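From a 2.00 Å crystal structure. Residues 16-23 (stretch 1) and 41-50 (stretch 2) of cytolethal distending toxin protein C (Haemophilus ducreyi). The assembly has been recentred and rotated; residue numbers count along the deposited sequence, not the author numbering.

Stretch 1 16-23: PPPRISLR
Stretch 2 41-50: YLSTHWELID

How do the two backbones lie against each other? Pro16 to Pro18 form an extended lead-in, with phi near -70° and psi between 148° and 173°, to a strand from Arg19 to Arg23. The second stretch begins with a 3-10 segment, Tyr41 to Thr44 (phi -61° to -107°, psi -28° to 1°), then passes through His45 into strand Trp46 to Asp50. The pairing is locally antiparallel, although the N-to-C directions of the strand axes make 106°. Ile20 and Trp46 are the hydrogen-bonded pair, CA atoms 5.5 Å apart: Ile20 N donates to Trp46 O at 2.9 Å, and Trp46 N to Ile20 O at 3.0 Å. Arg19 and Glu47 form the non-hydrogen-bonded pair, CA to CA 4.7 Å, and Leu48 N donates to Pro18 O at 3.0 Å.

What directs the Arg19 side chain? Its CB lies on the same sheet face as that of Glu47. The chain leaves with chi1 t, then chi2 and chi3 both p (76° and 65°) and chi4 at 82°, a curled course that brings its end nearer the second stretch. There NH1 donates to His45 ND1 at 3.0 Å, meeting the imidazole at its edge. His45 has chi1 m and chi2 -154°. Glu47, m then t with chi3 -22°, is linked to the arginine by a water that accepts from Arg19 NH2 at 3.2 Å and donates to Glu47 OE2 at 2.7 Å.

Which side chains pack on the other face? Ile20 (chi1 p, chi2 t) and Trp46 (chi1 m, chi2 94°) share it, with Ile20 CG1 4.1 Å from Trp46 CB. Ile20 CD1 reaches to 4.4 Å from Leu48 CD1. Leu48 and Leu22 are both t, p, and their CB atoms point toward the opposing stretch; Leu22 CB lies 4.5 Å from Trp46 CD1.

How are the ends of the contact held? At one end, Pro17, ring pucker C-gamma exo, places CG 3.6 Å from CG2 of Ile49, whose chi1 and chi2 are both p. Pro18 is C-gamma endo, its CG 4.1 Å from Leu48 CB. At the other end, Ser21 takes chi1 -92°, between wells, and OG donates to Thr44 O at 2.7 Å. A water accepting from Leu22 N at 2.7 Å also lies 2.7 Å from that Thr44 O. Thr44, chi1 p, sends OG1 back to Tyr41 O at 2.7 Å, beside the backbone bond from Thr44 N to Tyr41 O at 2.8 Å, so side chain and backbone together secure the turn.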

# COMPACT_ATOMS: atom_id res chain seq x y z
N PRO C 16 -16.74 -1.06 5.35
CA PRO C 16 -17.37 -0.15 4.37
C PRO C 16 -16.33 0.36 3.36
O PRO C 16 -15.14 0.10 3.49
CB PRO C 16 -17.93 0.96 5.26
CG PRO C 16 -16.92 1.03 6.37
CD PRO C 16 -16.64 -0.44 6.68
N PRO C 17 -16.78 1.09 2.33
CA PRO C 17 -15.84 1.61 1.32
C PRO C 17 -14.80 2.58 1.90
O PRO C 17 -15.07 3.31 2.85
CB PRO C 17 -16.77 2.30 0.32
CG PRO C 17 -18.06 1.50 0.44
CD PRO C 17 -18.17 1.39 1.95
N PRO C 18 -13.58 2.58 1.32
CA PRO C 18 -12.53 3.47 1.80
C PRO C 18 -12.83 4.94 1.48
O PRO C 18 -13.46 5.25 0.46
CB PRO C 18 -11.29 2.96 1.06
CG PRO C 18 -11.84 2.45 -0.21
CD PRO C 18 -13.11 1.75 0.20
N ARG C 19 -12.38 5.82 2.36
CA ARG C 19 -12.57 7.26 2.20
C ARG C 19 -11.32 7.84 1.54
O ARG C 19 -10.21 7.47 1.89
CB ARG C 19 -12.75 7.90 3.58
CG ARG C 19 -13.19 9.34 3.54
CD ARG C 19 -14.67 9.42 3.20
NE ARG C 19 -15.49 8.82 4.25
CZ ARG C 19 -15.84 9.44 5.37
NH1 ARG C 19 -15.46 10.70 5.60
NH2 ARG C 19 -16.60 8.81 6.27
N ILE C 20 -11.49 8.75 0.58
CA ILE C 20 -10.35 9.36 -0.10
C ILE C 20 -10.64 10.81 -0.47
O ILE C 20 -11.78 11.29 -0.33
CB ILE C 20 -10.06 8.68 -1.47
CG1 ILE C 20 -11.23 8.98 -2.41
CG2 ILE C 20 -9.89 7.16 -1.30
CD1 ILE C 20 -11.00 8.61 -3.88
N SER C 21 -9.60 11.51 -0.92
CA SER C 21 -9.77 12.83 -1.49
C SER C 21 -9.11 12.57 -2.85
O SER C 21 -8.12 11.84 -2.94
CB SER C 21 -9.04 13.93 -0.72
OG SER C 21 -9.90 14.52 0.25
N LEU C 22 -9.68 13.13 -3.91
CA LEU C 22 -9.17 12.96 -5.26
C LEU C 22 -8.53 14.27 -5.67
O LEU C 22 -9.22 15.29 -5.75
CB LEU C 22 -10.34 12.62 -6.19
CG LEU C 22 -10.07 12.29 -7.66
CD1 LEU C 22 -9.10 11.12 -7.79
CD2 LEU C 22 -11.41 11.95 -8.33
N ARG C 23 -7.22 14.26 -5.93
CA ARG C 23 -6.50 15.46 -6.28
C ARG C 23 -5.77 15.40 -7.62
O ARG C 23 -5.16 14.39 -7.96
CB ARG C 23 -5.45 15.80 -5.21
CG ARG C 23 -5.97 16.13 -3.82
CD ARG C 23 -4.81 16.36 -2.87
NE ARG C 23 -5.22 16.59 -1.49
CZ ARG C 23 -5.28 17.79 -0.91
NH1 ARG C 23 -4.95 18.89 -1.59
NH2 ARG C 23 -5.66 17.89 0.36
N TYR C 41 -14.93 20.32 5.55
CA TYR C 41 -14.01 19.37 4.94
C TYR C 41 -14.66 18.19 4.22
O TYR C 41 -14.09 17.66 3.25
CB TYR C 41 -12.94 18.92 5.96
CG TYR C 41 -13.38 18.04 7.12
CD1 TYR C 41 -13.44 16.66 6.98
CD2 TYR C 41 -13.63 18.58 8.39
CE1 TYR C 41 -13.74 15.83 8.05
CE2 TYR C 41 -13.92 17.76 9.48
CZ TYR C 41 -13.97 16.38 9.30
OH TYR C 41 -14.22 15.54 10.37
N LEU C 42 -15.86 17.79 4.63
CA LEU C 42 -16.52 16.68 3.95
C LEU C 42 -16.79 16.97 2.47
O LEU C 42 -17.10 16.07 1.70
CB LEU C 42 -17.84 16.29 4.65
CG LEU C 42 -17.70 15.58 6.01
CD1 LEU C 42 -19.09 15.21 6.51
CD2 LEU C 42 -16.81 14.33 5.89
N SER C 43 -16.67 18.24 2.07
CA SER C 43 -16.88 18.60 0.68
C SER C 43 -15.71 18.10 -0.18
O SER C 43 -15.79 18.14 -1.41
CB SER C 43 -17.02 20.11 0.53
OG SER C 43 -15.83 20.78 0.89
N THR C 44 -14.63 17.65 0.47
CA THR C 44 -13.47 17.15 -0.26
C THR C 44 -13.34 15.63 -0.18
O THR C 44 -12.39 15.05 -0.74
CB THR C 44 -12.14 17.75 0.27
OG1 THR C 44 -11.93 17.31 1.62
CG2 THR C 44 -12.16 19.28 0.22
N HIS C 45 -14.29 14.99 0.51
CA HIS C 45 -14.29 13.54 0.69
C HIS C 45 -15.19 12.79 -0.28
O HIS C 45 -16.26 13.28 -0.66
CB HIS C 45 -14.76 13.15 2.10
CG HIS C 45 -13.82 13.54 3.20
ND1 HIS C 45 -13.77 12.86 4.40
CD2 HIS C 45 -12.92 14.54 3.30
CE1 HIS C 45 -12.88 13.44 5.19
NE2 HIS C 45 -12.35 14.46 4.55
N TRP C 46 -14.75 11.58 -0.64
CA TRP C 46 -15.48 10.67 -1.51
C TRP C 46 -15.25 9.27 -1.00
O TRP C 46 -14.20 8.98 -0.39
CB TRP C 46 -14.95 10.71 -2.95
CG TRP C 46 -15.01 12.05 -3.58
CD1 TRP C 46 -14.01 12.98 -3.63
CD2 TRP C 46 -16.12 12.62 -4.28
NE1 TRP C 46 -14.43 14.09 -4.32
CE2 TRP C 46 -15.73 13.89 -4.73
CE3 TRP C 46 -17.41 12.17 -4.57
CZ2 TRP C 46 -16.58 14.73 -5.46
CZ3 TRP C 46 -18.26 12.99 -5.28
CH2 TRP C 46 -17.84 14.26 -5.73
N GLU C 47 -16.23 8.41 -1.23
CA GLU C 47 -16.13 7.01 -0.87
C GLU C 47 -15.83 6.34 -2.20
O GLU C 47 -16.50 6.60 -3.21
CB GLU C 47 -17.44 6.48 -0.30
CG GLU C 47 -17.83 7.19 0.99
CD GLU C 47 -19.20 6.77 1.50
OE1 GLU C 47 -20.02 6.29 0.68
OE2 GLU C 47 -19.45 6.95 2.71
N LEU C 48 -14.82 5.48 -2.22
CA LEU C 48 -14.45 4.81 -3.45
C LEU C 48 -15.17 3.48 -3.53
O LEU C 48 -14.94 2.62 -2.71
CB LEU C 48 -12.93 4.59 -3.49
CG LEU C 48 -12.36 3.99 -4.78
CD1 LEU C 48 -12.50 5.02 -5.92
CD2 LEU C 48 -10.88 3.62 -4.60
N ILE C 49 -16.06 3.31 -4.51
CA ILE C 49 -16.78 2.05 -4.63
C ILE C 49 -16.58 1.44 -6.02
O ILE C 49 -16.53 2.16 -7.01
CB ILE C 49 -18.29 2.23 -4.33
CG1 ILE C 49 -18.93 3.16 -5.35
CG2 ILE C 49 -18.49 2.83 -2.93
CD1 ILE C 49 -19.46 2.42 -6.56
N ASP C 50 -16.44 0.13 -6.09
CA ASP C 50 -16.23 -0.52 -7.38
C ASP C 50 -17.53 -0.76 -8.11
O ASP C 50 -18.51 -1.20 -7.51
CB ASP C 50 -15.51 -1.86 -7.20
CG ASP C 50 -14.11 -1.70 -6.66
OD1 ASP C 50 -13.66 -0.55 -6.51
OD2 ASP C 50 -13.45 -2.72 -6.38
O HOH W 1 -17.52 6.33 4.45
O HOH W 2 -11.33 15.18 -3.23